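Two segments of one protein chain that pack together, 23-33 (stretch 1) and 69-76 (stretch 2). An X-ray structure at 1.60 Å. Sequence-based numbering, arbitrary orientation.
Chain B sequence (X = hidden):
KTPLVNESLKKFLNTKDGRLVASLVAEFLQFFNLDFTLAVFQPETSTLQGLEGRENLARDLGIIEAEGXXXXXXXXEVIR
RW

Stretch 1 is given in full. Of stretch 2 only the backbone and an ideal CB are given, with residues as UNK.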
# COMPACT_ATOMS: atom_id res chain seq x y z
N SER B 23 5.55 -1.73 -4.66
CA SER B 23 6.04 -0.39 -5.01
C SER B 23 5.07 0.71 -4.58
O SER B 23 5.48 1.75 -4.07
CB SER B 23 6.32 -0.30 -6.52
OG SER B 23 7.30 -1.23 -6.92
N LEU B 24 3.76 0.47 -4.74
CA LEU B 24 2.75 1.44 -4.30
C LEU B 24 2.76 1.61 -2.78
O LEU B 24 2.57 2.73 -2.26
CB LEU B 24 1.36 1.05 -4.78
CG LEU B 24 1.09 1.28 -6.27
CD1 LEU B 24 -0.12 0.46 -6.70
CD2 LEU B 24 0.91 2.76 -6.61
N VAL B 25 2.95 0.51 -2.05
CA VAL B 25 3.08 0.59 -0.60
C VAL B 25 4.31 1.41 -0.19
O VAL B 25 4.20 2.33 0.63
CB VAL B 25 3.09 -0.82 0.02
CG1 VAL B 25 3.37 -0.77 1.55
CG2 VAL B 25 1.74 -1.51 -0.21
N ALA B 26 5.47 1.12 -0.79
CA ALA B 26 6.68 1.91 -0.51
C ALA B 26 6.47 3.39 -0.83
O ALA B 26 6.92 4.26 -0.07
CB ALA B 26 7.88 1.33 -1.25
N GLU B 27 5.76 3.69 -1.93
CA GLU B 27 5.53 5.08 -2.31
C GLU B 27 4.65 5.78 -1.29
O GLU B 27 4.86 6.95 -1.01
CB GLU B 27 4.94 5.20 -3.72
CG GLU B 27 5.05 6.64 -4.31
CD GLU B 27 3.88 7.56 -3.96
OE1 GLU B 27 2.75 7.06 -3.77
OE2 GLU B 27 4.08 8.78 -3.90
N PHE B 28 3.67 5.07 -0.74
CA PHE B 28 2.86 5.62 0.32
C PHE B 28 3.74 6.00 1.53
O PHE B 28 3.61 7.09 2.08
CB PHE B 28 1.76 4.62 0.72
CG PHE B 28 1.04 5.01 1.97
CD1 PHE B 28 -0.12 5.77 1.92
CD2 PHE B 28 1.51 4.60 3.23
CE1 PHE B 28 -0.77 6.15 3.10
CE2 PHE B 28 0.85 4.97 4.39
CZ PHE B 28 -0.29 5.74 4.32
N LEU B 29 4.64 5.10 1.92
CA LEU B 29 5.54 5.37 3.05
C LEU B 29 6.41 6.58 2.76
O LEU B 29 6.59 7.46 3.62
CB LEU B 29 6.39 4.14 3.38
CG LEU B 29 5.63 2.87 3.75
CD1 LEU B 29 6.66 1.71 3.90
CD2 LEU B 29 4.85 3.04 5.04
N GLN B 30 6.94 6.66 1.55
CA GLN B 30 7.79 7.80 1.17
C GLN B 30 7.00 9.11 1.12
O GLN B 30 7.46 10.16 1.62
CB GLN B 30 8.52 7.51 -0.14
CG GLN B 30 9.45 6.30 0.03
CD GLN B 30 10.56 6.20 -0.99
OE1 GLN B 30 10.55 5.30 -1.82
NE2 GLN B 30 11.54 7.09 -0.90
N PHE B 31 5.79 9.04 0.56
CA PHE B 31 4.94 10.24 0.47
C PHE B 31 4.71 10.93 1.81
O PHE B 31 4.71 12.17 1.89
CB PHE B 31 3.58 9.91 -0.20
CG PHE B 31 2.79 11.15 -0.53
CD1 PHE B 31 3.05 11.84 -1.72
CD2 PHE B 31 1.87 11.68 0.38
CE1 PHE B 31 2.34 13.01 -2.01
CE2 PHE B 31 1.16 12.84 0.09
CZ PHE B 31 1.41 13.51 -1.11
N PHE B 32 4.50 10.14 2.86
CA PHE B 32 4.21 10.68 4.19
C PHE B 32 5.44 10.72 5.10
O PHE B 32 5.32 10.89 6.31
CB PHE B 32 3.04 9.94 4.83
CG PHE B 32 1.73 10.30 4.22
CD1 PHE B 32 1.22 11.59 4.36
CD2 PHE B 32 1.01 9.36 3.47
CE1 PHE B 32 0.02 11.96 3.77
CE2 PHE B 32 -0.21 9.72 2.88
CZ PHE B 32 -0.71 11.01 3.05
N ASN B 33 6.62 10.62 4.49
CA ASN B 33 7.88 10.68 5.25
C ASN B 33 7.92 9.70 6.42
O ASN B 33 8.39 10.04 7.52
CB ASN B 33 8.14 12.10 5.73
CG ASN B 33 8.21 13.08 4.58
OD1 ASN B 33 7.42 14.02 4.51
ND2 ASN B 33 9.12 12.85 3.66
N UNK B 69 -3.56 15.01 -8.48
CA UNK B 69 -2.88 13.79 -8.03
C UNK B 69 -1.64 14.07 -7.19
O UNK B 69 -1.28 13.26 -6.31
CB UNK B 69 -2.49 12.94 -9.24
N UNK B 70 -0.97 15.20 -7.47
CA UNK B 70 0.35 15.47 -6.86
C UNK B 70 0.31 15.60 -5.34
O UNK B 70 1.33 15.36 -4.65
CB UNK B 70 0.94 16.75 -7.45
N UNK B 71 -0.87 15.96 -4.83
CA UNK B 71 -1.07 16.26 -3.41
C UNK B 71 -1.37 15.06 -2.54
O UNK B 71 -1.59 15.19 -1.34
CB UNK B 71 -2.21 17.27 -3.26
N UNK B 72 -1.36 13.87 -3.15
CA UNK B 72 -1.61 12.64 -2.39
C UNK B 72 -0.70 11.52 -2.84
O UNK B 72 -0.08 11.61 -3.89
CB UNK B 72 -3.07 12.21 -2.53
N UNK B 73 -0.63 10.43 -2.05
CA UNK B 73 0.14 9.28 -2.50
C UNK B 73 -0.57 8.68 -3.72
O UNK B 73 -1.76 8.92 -3.92
CB UNK B 73 0.30 8.25 -1.38
N UNK B 74 0.16 7.93 -4.53
CA UNK B 74 -0.46 7.39 -5.73
C UNK B 74 -1.63 6.45 -5.40
O UNK B 74 -2.62 6.39 -6.13
CB UNK B 74 0.59 6.65 -6.57
N UNK B 75 -1.52 5.70 -4.29
CA UNK B 75 -2.62 4.81 -3.88
C UNK B 75 -3.91 5.56 -3.63
O UNK B 75 -5.00 5.00 -3.76
CB UNK B 75 -2.23 4.04 -2.62
N UNK B 76 -3.82 6.84 -3.27
CA UNK B 76 -5.05 7.62 -3.14
C UNK B 76 -5.81 7.67 -4.48
O UNK B 76 -7.05 7.52 -4.52
CB UNK B 76 -4.73 9.04 -2.66

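Position 69 lies beyond the reach of stretch 1: nothing of the helix comes within 5.5 Å of its ideal CB, so this contact sets no preference. The deposited residue is Thr69, whose backbone O accepts a hydrogen bond from the N of position 72 (3.2 Å).

At 70 the CA-to-CB bond points away and many side chains would fit. Val70 contributes through its backbone, its O lying 3.7 Å from Phe31 CE1, near the plane of the ring.

Position 71 also directs its CB away, with room for one, and phi/psi of -86/2 is open to most residues. Gly71 fills it, and its O meets the edge of the same ring, 3.4 Å from Phe31 CZ.

At 72 the bond again points away; the ideal CB would sit 4.9 Å from Phe31 CZ, so a small side chain is not excluded, and an extended -140/167 does not demand glycine. Gly72 is deposited. Its O lies over one face of the Phe31 ring, 3.4 Å from CE1.

Position 73 is the crowded one. Its CB leaves sideways, 3.6 Å from Glu27 OE1, 3.9 Å from Phe31 CB and 4.0 Å from Phe28 CA, with three aromatic rings nearby. A compact apolar side chain suits this site, and phi of -67° admits proline. Pro73 folds its ring back on its own backbone and still touches all three: CG is 4.0 Å from Phe28 CD1 and 3.8 Å from Phe32 CE2, while CD lies over the face of Phe31, 4.0 Å from the centroid of that ring, in a CH-pi contact.

Position 74 offers two cues. Its backbone N gives a nearly straight hydrogen bond to Glu27 OE1 (2.8 Å, 168°), which any residue but proline could supply. Its CB points toward the helix, 3.9 Å from Leu24 CD2, favouring an aliphatic chain such as leucine, isoleucine or methionine. Leu74 answers with chi1 t and chi2 p, placing CD2 3.9 Å from Leu24 CD2.

At 75 the CB also points toward stretch 1 but stands 5.0 Å from Leu24 O, leaving space for a longer apolar chain. Leu75 fills it: CG is 3.8 Å from Leu24 CB, and CD1 reaches 4.3 Å from Phe28 CB. Beside this packing, one water accepts from Leu75 N (3.0 Å from its O) and donates to Leu24 O (2.9 Å) and Glu27 OE1 (2.7 Å), so the carboxylate oxygen serves two donors.

Position 76 points sideways, clear of stretch 1, which leaves its choice open. Leu76 makes no contact here, though its N bonds back to Pro73 O (3.0 Å).

Stretch 2 69-76: TVGGPLLL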
# COMPACT_ATOMS: atom_id res chain seq x y z
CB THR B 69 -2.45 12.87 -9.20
OG1 THR B 69 -1.58 13.59 -10.08
CG2 THR B 69 -3.64 12.32 -9.96
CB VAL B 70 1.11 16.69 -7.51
CG1 VAL B 70 1.41 16.40 -8.96
CG2 VAL B 70 0.35 18.02 -7.33
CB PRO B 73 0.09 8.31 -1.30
CG PRO B 73 -1.25 8.67 -0.65
CD PRO B 73 -1.32 10.18 -0.78
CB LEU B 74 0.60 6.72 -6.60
CG LEU B 74 0.29 6.70 -8.08
CD1 LEU B 74 0.20 8.12 -8.64
CD2 LEU B 74 1.40 5.91 -8.80
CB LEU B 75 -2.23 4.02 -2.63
CG LEU B 75 -1.44 2.74 -2.86
CD1 LEU B 75 -0.94 2.15 -1.55
CD2 LEU B 75 -2.27 1.71 -3.65
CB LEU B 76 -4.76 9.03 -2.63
CG LEU B 76 -6.04 9.86 -2.49
CD1 LEU B 76 -7.01 9.26 -1.52
CD2 LEU B 76 -5.69 11.29 -2.09
O HOH W 1 1.03 5.12 -2.86
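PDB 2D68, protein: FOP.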